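Local coordinates for cyclopropane mycolic acid synthase 3 (Mycobacterium tuberculosis, PDB 1L1E), which probably converts a double bond of mycolic acids into a cyclopropane ring, using S-adenosyl-L-methionine as the one-carbon donor, at residues G74-M79 and N98-V103; I83-N89 and M110-R114. All blocks are in the same frame, centred on the assembly; numbering follows the deposited sequence.

Interaction 1: residues G74-M79 and N98-V103; sequences GWGATM and NQAGHV. With SAH (S-adenosyl-L-homocysteine), chain D.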
ATOM      1  N   GLY A  74       6.215  -3.733  -3.785  1.00 18.65           N
ATOM      2  CA  GLY A  74       7.225  -3.418  -2.795  1.00 18.05           C
ATOM      3  C   GLY A  74       8.319  -4.478  -2.739  1.00 19.37           C
ATOM      4  O   GLY A  74       8.809  -4.949  -3.775  1.00 18.95           O
ATOM      5  N   TRP A  75       8.701  -4.871  -1.528  1.00 19.33           N
ATOM      6  CA  TRP A  75       9.749  -5.866  -1.363  1.00 20.29           C
ATOM      7  C   TRP A  75       9.311  -7.327  -1.332  1.00 19.30           C
ATOM      8  O   TRP A  75      10.051  -8.193  -0.866  1.00 18.59           O
ATOM      9  CB  TRP A  75      10.582  -5.526  -0.134  1.00 20.87           C
ATOM     10  CG  TRP A  75      11.480  -4.350  -0.387  1.00 22.16           C
ATOM     11  CD1 TRP A  75      12.708  -4.370  -0.985  1.00 21.12           C
ATOM     12  CD2 TRP A  75      11.217  -2.985  -0.055  1.00 18.40           C
ATOM     13  NE1 TRP A  75      13.229  -3.102  -1.039  1.00 21.36           N
ATOM     14  CE2 TRP A  75      12.337  -2.229  -0.476  1.00 20.00           C
ATOM     15  CE3 TRP A  75      10.146  -2.322   0.558  1.00 19.02           C
ATOM     16  CZ2 TRP A  75      12.418  -0.834  -0.301  1.00 19.93           C
ATOM     17  CZ3 TRP A  75      10.224  -0.935   0.733  1.00 18.93           C
ATOM     18  CH2 TRP A  75      11.355  -0.209   0.304  1.00 19.70           C
ATOM     19  N   GLY A  76       8.097  -7.589  -1.812  1.00 21.12           N
ATOM     20  CA  GLY A  76       7.603  -8.952  -1.917  1.00 19.19           C
ATOM     21  C   GLY A  76       6.923  -9.746  -0.816  1.00 19.45           C
ATOM     22  O   GLY A  76       6.481 -10.858  -1.095  1.00 19.87           O
ATOM     23  N   ALA A  77       6.809  -9.226   0.403  1.00 17.98           N
ATOM     24  CA  ALA A  77       6.177  -9.991   1.489  1.00 17.77           C
ATOM     25  C   ALA A  77       4.778 -10.547   1.174  1.00 19.14           C
ATOM     26  O   ALA A  77       4.433 -11.657   1.609  1.00 14.71           O
ATOM     27  CB  ALA A  77       6.111  -9.140   2.775  1.00 19.43           C
ATOM     28  N   THR A  78       3.977  -9.784   0.429  1.00 16.12           N
ATOM     29  CA  THR A  78       2.620 -10.213   0.101  1.00 16.42           C
ATOM     30  C   THR A  78       2.640 -11.424  -0.831  1.00 17.61           C
ATOM     31  O   THR A  78       1.923 -12.406  -0.619  1.00 16.51           O
ATOM     32  CB  THR A  78       1.808  -9.065  -0.564  1.00 17.65           C
ATOM     33  OG1 THR A  78       1.772  -7.923   0.305  1.00 14.94           O
ATOM     34  CG2 THR A  78       0.380  -9.515  -0.847  1.00 15.30           C
ATOM     35  N   MET A  79       3.458 -11.357  -1.873  1.00 18.57           N
ATOM     36  CA  MET A  79       3.534 -12.467  -2.800  1.00 20.39           C
ATOM     37  C   MET A  79       4.145 -13.687  -2.111  1.00 20.95           C
ATOM     38  O   MET A  79       3.721 -14.812  -2.362  1.00 21.21           O
ATOM     39  CB  MET A  79       4.347 -12.089  -4.038  1.00 22.08           C
ATOM     40  CG  MET A  79       3.678 -11.034  -4.913  1.00 22.20           C
ATOM     41  SD  MET A  79       4.528 -10.805  -6.492  1.00 26.09           S
ATOM     42  CE  MET A  79       5.889  -9.829  -5.975  1.00 16.47           C
ATOM     43  N   ASN A  98      15.474  -1.374  -6.918  0.89 17.74           N
ATOM     44  CA  ASN A  98      15.920  -2.103  -5.739  0.89 17.62           C
ATOM     45  C   ASN A  98      14.955  -3.225  -5.340  0.89 17.95           C
ATOM     46  O   ASN A  98      15.387  -4.304  -4.933  0.89 18.38           O
ATOM     47  CB  ASN A  98      16.105  -1.136  -4.566  0.89 17.07           C
ATOM     48  CG  ASN A  98      16.502  -1.849  -3.278  1.00 21.42           C
ATOM     49  OD1 ASN A  98      15.651  -2.208  -2.455  1.00 20.70           O
ATOM     50  ND2 ASN A  98      17.806  -2.076  -3.108  1.00 17.16           N
ATOM     51  N   GLN A  99      13.658  -2.958  -5.445  0.87 16.82           N
ATOM     52  CA  GLN A  99      12.636  -3.944  -5.085  0.87 18.05           C
ATOM     53  C   GLN A  99      12.571  -5.089  -6.085  0.87 17.83           C
ATOM     54  O   GLN A  99      12.477  -6.256  -5.695  0.87 15.92           O
ATOM     55  CB  GLN A  99      11.265  -3.262  -4.973  0.87 17.96           C
ATOM     56  CG  GLN A  99      11.208  -2.212  -3.860  1.00 19.36           C
ATOM     57  CD  GLN A  99       9.889  -1.445  -3.793  1.00 20.01           C
ATOM     58  OE1 GLN A  99       9.654  -0.688  -2.850  1.00 22.96           O
ATOM     59  NE2 GLN A  99       9.039  -1.631  -4.786  1.00 16.95           N
ATOM     60  N   ALA A 100      12.623  -4.765  -7.374  1.00 17.22           N
ATOM     61  CA  ALA A 100      12.566  -5.810  -8.394  1.00 19.45           C
ATOM     62  C   ALA A 100      13.709  -6.799  -8.180  1.00 17.65           C
ATOM     63  O   ALA A 100      13.496  -8.005  -8.151  1.00 19.53           O
ATOM     64  CB  ALA A 100      12.643  -5.203  -9.786  1.00 18.07           C
ATOM     65  N   GLY A 101      14.921  -6.285  -8.027  1.00 18.72           N
ATOM     66  CA  GLY A 101      16.053  -7.162  -7.807  1.00 19.60           C
ATOM     67  C   GLY A 101      15.888  -7.946  -6.516  1.00 21.82           C
ATOM     68  O   GLY A 101      16.117  -9.154  -6.497  1.00 21.99           O
ATOM     69  N   HIS A 102      15.500  -7.265  -5.436  1.00 20.71           N
ATOM     70  CA  HIS A 102      15.309  -7.933  -4.158  1.00 21.16           C
ATOM     71  C   HIS A 102      14.261  -9.036  -4.254  1.00 21.70           C
ATOM     72  O   HIS A 102      14.476 -10.146  -3.760  1.00 21.77           O
ATOM     73  CB  HIS A 102      14.897  -6.930  -3.077  1.00 24.06           C
ATOM     74  CG  HIS A 102      14.666  -7.552  -1.735  1.00 26.77           C
ATOM     75  ND1 HIS A 102      13.517  -8.248  -1.423  1.00 26.51           N
ATOM     76  CD2 HIS A 102      15.446  -7.596  -0.628  1.00 27.11           C
ATOM     77  CE1 HIS A 102      13.597  -8.692  -0.180  1.00 28.57           C
ATOM     78  NE2 HIS A 102      14.758  -8.310   0.325  1.00 28.64           N
ATOM     79  N   VAL A 103      13.129  -8.746  -4.891  1.00 20.45           N
ATOM     80  CA  VAL A 103      12.080  -9.762  -5.016  1.00 21.28           C
ATOM     81  C   VAL A 103      12.496 -10.953  -5.895  1.00 20.96           C
ATOM     82  O   VAL A 103      12.095 -12.075  -5.635  1.00 21.03           O
ATOM     83  CB  VAL A 103      10.763  -9.173  -5.581  1.00 19.00           C
ATOM     84  CG1 VAL A 103       9.762 -10.287  -5.840  1.00 17.75           C
ATOM     85  CG2 VAL A 103      10.168  -8.162  -4.583  1.00 18.74           C
TER
HETATM   86  N   SAH D 900       2.555  -2.996  -1.665  1.00 16.83           N
HETATM   87  CA  SAH D 900       3.840  -2.945  -0.965  1.00 18.42           C
HETATM   88  CB  SAH D 900       4.624  -1.673  -1.354  1.00 18.35           C
HETATM   89  CG  SAH D 900       3.913  -0.335  -1.133  1.00 17.75           C
HETATM   90  SD  SAH D 900       4.897   1.095  -1.607  1.00 20.84           S
HETATM   91  C   SAH D 900       3.629  -2.965   0.559  1.00 17.57           C
HETATM   92  O   SAH D 900       2.473  -3.043   0.984  1.00 19.20           O
HETATM   93  OXT SAH D 900       4.618  -2.873   1.300  1.00 21.09           O
HETATM   94  C5' SAH D 900       4.227   1.445  -3.269  1.00 18.94           C
HETATM   95  C4' SAH D 900       4.560   0.396  -4.337  1.00 17.12           C
HETATM   96  O4' SAH D 900       3.784   0.580  -5.556  1.00 18.47           O
HETATM   97  C3' SAH D 900       6.018   0.432  -4.788  1.00 20.48           C
HETATM   98  O3' SAH D 900       6.436  -0.933  -5.018  1.00 15.59           O
HETATM   99  C2' SAH D 900       5.970   1.220  -6.068  1.00 18.40           C
HETATM  100  O2' SAH D 900       7.141   1.023  -6.865  1.00 18.97           O
HETATM  101  C1' SAH D 900       4.702   0.697  -6.673  1.00 18.69           C
HETATM  102  N9  SAH D 900       4.124   1.552  -7.733  1.00 20.18           N
HETATM  103  C8  SAH D 900       3.855   2.884  -7.757  1.00 22.28           C
HETATM  104  N7  SAH D 900       3.331   3.363  -8.836  1.00 20.55           N
HETATM  105  C5  SAH D 900       3.227   2.238  -9.645  1.00 21.83           C
HETATM  106  C6  SAH D 900       2.736   2.020 -10.974  1.00 24.16           C
HETATM  107  N6  SAH D 900       2.233   3.003 -11.737  1.00 22.68           N
HETATM  108  N1  SAH D 900       2.788   0.735 -11.479  1.00 23.63           N
HETATM  109  C2  SAH D 900       3.292  -0.265 -10.713  1.00 25.00           C
HETATM  110  N3  SAH D 900       3.777  -0.179  -9.457  1.00 21.53           N
HETATM  111  C4  SAH D 900       3.716   1.114  -8.979  1.00 21.22           C
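One face of the Trp75 indole is taken by Gln99, whose CG lies 3.6 Å from the centroid of the five-membered ring and 14° off the ring normal, a CH-pi contact. Two groups meet the same ring at its edge. Trp75 NE1 donates to Asn98 OD1 at 2.9 Å, a nearly straight bond (169°) that arrives almost along the C=O axis and lies in the indole plane. Trp75 CD1 sits 3.8 Å from His102 CG and points at the imidazole face, so the two rings form a T-shaped pair with planes at 90°. Face contact and edge bond together fix the rotation of the indole. Beyond CG the extended Gln99 chain runs past Gly74, and its NE2 donates to SAH O3' at 2.7 Å. Gly74 N gives the same hydroxyl oxygen a second bond at 3.1 Å. With no side chain and a positive phi, Gly74 lets the ligand lie directly against its backbone, Gly74 CA being 3.4 Å from SAH CB. Val103 CG2 packs 3.5 Å from Gly76 N, at the N-cap of helix 77-86. The contact thus joins the glycine-rich turn after strand 67-71 to helix 97-109, while Phe23 and Asp20 of helix 20-23 also touch Trp75.

Interaction 2: residues I83-N89 and M110-R114; sequences IEKYDVN and MDTPR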
ATOM      1  N   ILE A  83       2.146 -17.339  -1.791  1.00 18.90           N
ATOM      2  CA  ILE A  83       2.691 -18.628  -2.220  1.00 21.77           C
ATOM      3  C   ILE A  83       2.660 -19.638  -1.080  1.00 21.55           C
ATOM      4  O   ILE A  83       2.054 -20.700  -1.197  1.00 22.37           O
ATOM      5  CB  ILE A  83       4.164 -18.504  -2.686  1.00 22.55           C
ATOM      6  CG1 ILE A  83       4.265 -17.579  -3.899  1.00 23.98           C
ATOM      7  CG2 ILE A  83       4.716 -19.896  -3.024  1.00 25.47           C
ATOM      8  CD1 ILE A  83       5.681 -17.382  -4.412  1.00 27.45           C
ATOM      9  N   GLU A  84       3.303 -19.281   0.024  1.00 19.51           N
ATOM     10  CA  GLU A  84       3.407 -20.156   1.195  1.00 21.52           C
ATOM     11  C   GLU A  84       2.123 -20.504   1.932  1.00 21.04           C
ATOM     12  O   GLU A  84       1.893 -21.674   2.253  1.00 22.00           O
ATOM     13  CB  GLU A  84       4.410 -19.571   2.188  1.00 24.37           C
ATOM     14  CG  GLU A  84       5.835 -19.554   1.682  1.00 30.73           C
ATOM     15  CD  GLU A  84       6.795 -18.965   2.692  1.00 36.78           C
ATOM     16  OE1 GLU A  84       8.011 -18.920   2.395  1.00 38.17           O
ATOM     17  OE2 GLU A  84       6.334 -18.548   3.783  1.00 40.32           O
ATOM     18  N   LYS A  85       1.283 -19.512   2.218  1.00 19.16           N
ATOM     19  CA  LYS A  85       0.045 -19.795   2.933  1.00 19.10           C
ATOM     20  C   LYS A  85      -1.142 -20.164   2.057  1.00 20.09           C
ATOM     21  O   LYS A  85      -1.951 -21.009   2.434  1.00 18.45           O
ATOM     22  CB  LYS A  85      -0.364 -18.612   3.831  1.00 19.59           C
ATOM     23  CG  LYS A  85      -1.683 -18.866   4.561  1.00 19.97           C
ATOM     24  CD  LYS A  85      -2.085 -17.747   5.519  1.00 22.31           C
ATOM     25  CE  LYS A  85      -3.460 -18.049   6.112  1.00 23.60           C
ATOM     26  NZ  LYS A  85      -3.761 -17.217   7.309  1.00 25.35           N
ATOM     27  N   TYR A  86      -1.259 -19.539   0.889  1.00 19.79           N
ATOM     28  CA  TYR A  86      -2.398 -19.826   0.030  1.00 20.14           C
ATOM     29  C   TYR A  86      -2.074 -20.712  -1.170  1.00 19.49           C
ATOM     30  O   TYR A  86      -2.968 -21.120  -1.901  1.00 23.89           O
ATOM     31  CB  TYR A  86      -3.043 -18.507  -0.418  1.00 23.22           C
ATOM     32  CG  TYR A  86      -3.436 -17.616   0.755  1.00 22.41           C
ATOM     33  CD1 TYR A  86      -2.479 -16.840   1.419  1.00 24.26           C
ATOM     34  CD2 TYR A  86      -4.750 -17.582   1.222  1.00 22.28           C
ATOM     35  CE1 TYR A  86      -2.826 -16.050   2.523  1.00 23.75           C
ATOM     36  CE2 TYR A  86      -5.109 -16.793   2.332  1.00 22.22           C
ATOM     37  CZ  TYR A  86      -4.142 -16.036   2.970  1.00 20.98           C
ATOM     38  OH  TYR A  86      -4.487 -15.262   4.054  1.00 25.57           O
ATOM     39  N   ASP A  87      -0.795 -21.000  -1.373  1.00 21.28           N
ATOM     40  CA  ASP A  87      -0.352 -21.875  -2.457  1.00 22.82           C
ATOM     41  C   ASP A  87      -0.787 -21.450  -3.868  1.00 23.14           C
ATOM     42  O   ASP A  87      -1.290 -22.265  -4.650  1.00 23.36           O
ATOM     43  CB  ASP A  87      -0.825 -23.305  -2.158  1.00 25.53           C
ATOM     44  CG  ASP A  87      -0.238 -24.326  -3.103  1.00 28.50           C
ATOM     45  OD1 ASP A  87       0.903 -24.114  -3.562  1.00 30.84           O
ATOM     46  OD2 ASP A  87      -0.909 -25.347  -3.375  1.00 29.42           O
ATOM     47  N   VAL A  88      -0.586 -20.177  -4.195  1.00 21.90           N
ATOM     48  CA  VAL A  88      -0.949 -19.669  -5.513  1.00 19.98           C
ATOM     49  C   VAL A  88       0.284 -19.219  -6.275  1.00 19.23           C
ATOM     50  O   VAL A  88       1.350 -19.048  -5.691  1.00 20.67           O
ATOM     51  CB  VAL A  88      -1.922 -18.461  -5.411  1.00 21.36           C
ATOM     52  CG1 VAL A  88      -3.186 -18.881  -4.710  1.00 21.55           C
ATOM     53  CG2 VAL A  88      -1.253 -17.289  -4.666  1.00 22.78           C
ATOM     54  N   ASN A  89       0.130 -19.052  -7.587  1.00 20.47           N
ATOM     55  CA  ASN A  89       1.201 -18.574  -8.458  1.00 20.01           C
ATOM     56  C   ASN A  89       1.093 -17.053  -8.357  1.00 19.94           C
ATOM     57  O   ASN A  89      -0.002 -16.533  -8.122  1.00 18.23           O
ATOM     58  CB  ASN A  89       0.943 -19.011  -9.909  1.00 20.73           C
ATOM     59  CG  ASN A  89       0.770 -20.514 -10.044  1.00 21.59           C
ATOM     60  OD1 ASN A  89       1.732 -21.282  -9.905  1.00 18.96           O
ATOM     61  ND2 ASN A  89      -0.460 -20.942 -10.305  1.00 20.82           N
ATOM     62  N   MET A 110      13.655 -19.397  -2.832  1.00 29.74           N
ATOM     63  CA  MET A 110      12.631 -20.316  -2.362  1.00 28.28           C
ATOM     64  C   MET A 110      12.358 -21.446  -3.342  1.00 24.44           C
ATOM     65  O   MET A 110      12.683 -21.357  -4.522  1.00 24.49           O
ATOM     66  CB  MET A 110      11.334 -19.554  -2.026  1.00 30.02           C
ATOM     67  CG  MET A 110      10.831 -18.563  -3.071  1.00 33.94           C
ATOM     68  SD  MET A 110       9.480 -17.495  -2.418  1.00 34.70           S
ATOM     69  CE  MET A 110      10.420 -16.243  -1.647  1.00 36.95           C
ATOM     70  N   ASP A 111      11.788 -22.528  -2.833  0.78 24.22           N
ATOM     71  CA  ASP A 111      11.459 -23.669  -3.666  0.78 24.13           C
ATOM     72  C   ASP A 111       9.981 -23.978  -3.541  0.78 22.95           C
ATOM     73  O   ASP A 111       9.464 -24.192  -2.440  0.78 22.09           O
ATOM     74  CB  ASP A 111      12.274 -24.900  -3.264  0.78 26.63           C
ATOM     75  CG  ASP A 111      11.773 -26.162  -3.934  1.00 28.43           C
ATOM     76  OD1 ASP A 111      10.755 -26.717  -3.471  1.00 30.93           O
ATOM     77  OD2 ASP A 111      12.377 -26.589  -4.937  1.00 31.61           O
ATOM     78  N   THR A 112       9.311 -23.980  -4.685  0.86 20.54           N
ATOM     79  CA  THR A 112       7.888 -24.255  -4.777  0.86 20.51           C
ATOM     80  C   THR A 112       7.575 -24.508  -6.248  0.86 20.86           C
ATOM     81  O   THR A 112       8.192 -23.908  -7.135  0.86 17.27           O
ATOM     82  CB  THR A 112       7.022 -23.046  -4.274  0.86 21.06           C
ATOM     83  OG1 THR A 112       5.633 -23.301  -4.543  1.00 18.53           O
ATOM     84  CG2 THR A 112       7.428 -21.749  -4.972  1.00 20.59           C
ATOM     85  N   PRO A 113       6.647 -25.433  -6.525  0.86 20.55           N
ATOM     86  CA  PRO A 113       6.290 -25.715  -7.914  0.86 21.12           C
ATOM     87  C   PRO A 113       5.467 -24.550  -8.452  0.86 21.85           C
ATOM     88  O   PRO A 113       5.026 -24.565  -9.598  0.86 20.39           O
ATOM     89  CB  PRO A 113       5.470 -26.992  -7.806  1.00 23.36           C
ATOM     90  CG  PRO A 113       4.860 -26.891  -6.444  1.00 23.11           C
ATOM     91  CD  PRO A 113       6.003 -26.389  -5.614  1.00 21.38           C
ATOM     92  N   ARG A 114       5.258 -23.547  -7.603  0.80 21.93           N
ATOM     93  CA  ARG A 114       4.495 -22.363  -7.984  0.80 23.00           C
ATOM     94  C   ARG A 114       5.325 -21.391  -8.803  0.80 21.85           C
ATOM     95  O   ARG A 114       6.483 -21.137  -8.497  0.80 20.72           O
ATOM     96  CB  ARG A 114       3.960 -21.651  -6.735  0.80 24.47           C
ATOM     97  CG  ARG A 114       2.800 -22.372  -6.097  1.00 27.54           C
ATOM     98  CD  ARG A 114       1.612 -22.355  -7.046  1.00 33.65           C
ATOM     99  NE  ARG A 114       0.607 -23.351  -6.703  1.00 39.40           N
ATOM    100  CZ  ARG A 114       0.778 -24.662  -6.834  1.00 40.29           C
ATOM    101  NH1 ARG A 114       1.922 -25.141  -7.304  1.00 40.17           N
ATOM    102  NH2 ARG A 114      -0.200 -25.493  -6.493  1.00 40.21           N
TER
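Arg114 and Asp87 are joined in two ways. Arg114 NE donates to the backbone oxygen Asp87 O at 3.0 Å with a bent N-H...O angle of 145°, and the donor stands above the carbonyl plane. Asp87 OD1 lies over one face of the guanidinium, offset toward the rim, with carboxylate and guanidinium planes 27° apart; Asp87 OD2 is 3.2 Å from Arg114 NH2, but no N-H points at it, so this salt bridge rests on charge alone. The bend of the arginine chain at chi2 (-65°) helps turn its end back across Asp87. Arg114 CD then packs 3.1 Å from Asn89 OD1, which accepts a hydrogen bond from Ser115 N just beyond. On the loop itself, Arg114 N donates to Thr112 OG1 at 3.1 Å. Further out the contact is apolar: Ile83 CG2 meets Thr112 CG2 at 3.8 Å, and Ile83 CD1 approaches Met110 SD at 4.3 Å. Asp87 leaves helix 77-86 with positive phi, and the chain then enters strand 89-94. The Thr112 bond defines an ST turn in the loop between helix 97-109 and strand 116-120, so the arrangement pairs two successive helix-to-strand connections of a Rossmann-like methyltransferase fold.

Both interactions use helix 77-86, and their centres are about 15 Å apart. Interaction 1 sets its N-terminal end and the turn before it against helix 97-109 at the cofactor; interaction 2 joins its last turn and the chain after it to the loop that follows helix 97-109. Their segments alternate along the chain, as expected when two neighbouring strand-helix units of a parallel sheet lie side by side: strand 89-94 is flanked by 67-71 and 116-120. The centre of interaction 1, which holds Gly74 and Gln99 of the S-adenosyl-L-homocysteine pocket, lies about 13 Å from the centre of the chain; that of interaction 2, which contains no pocket residue, lies about 22 Å from it.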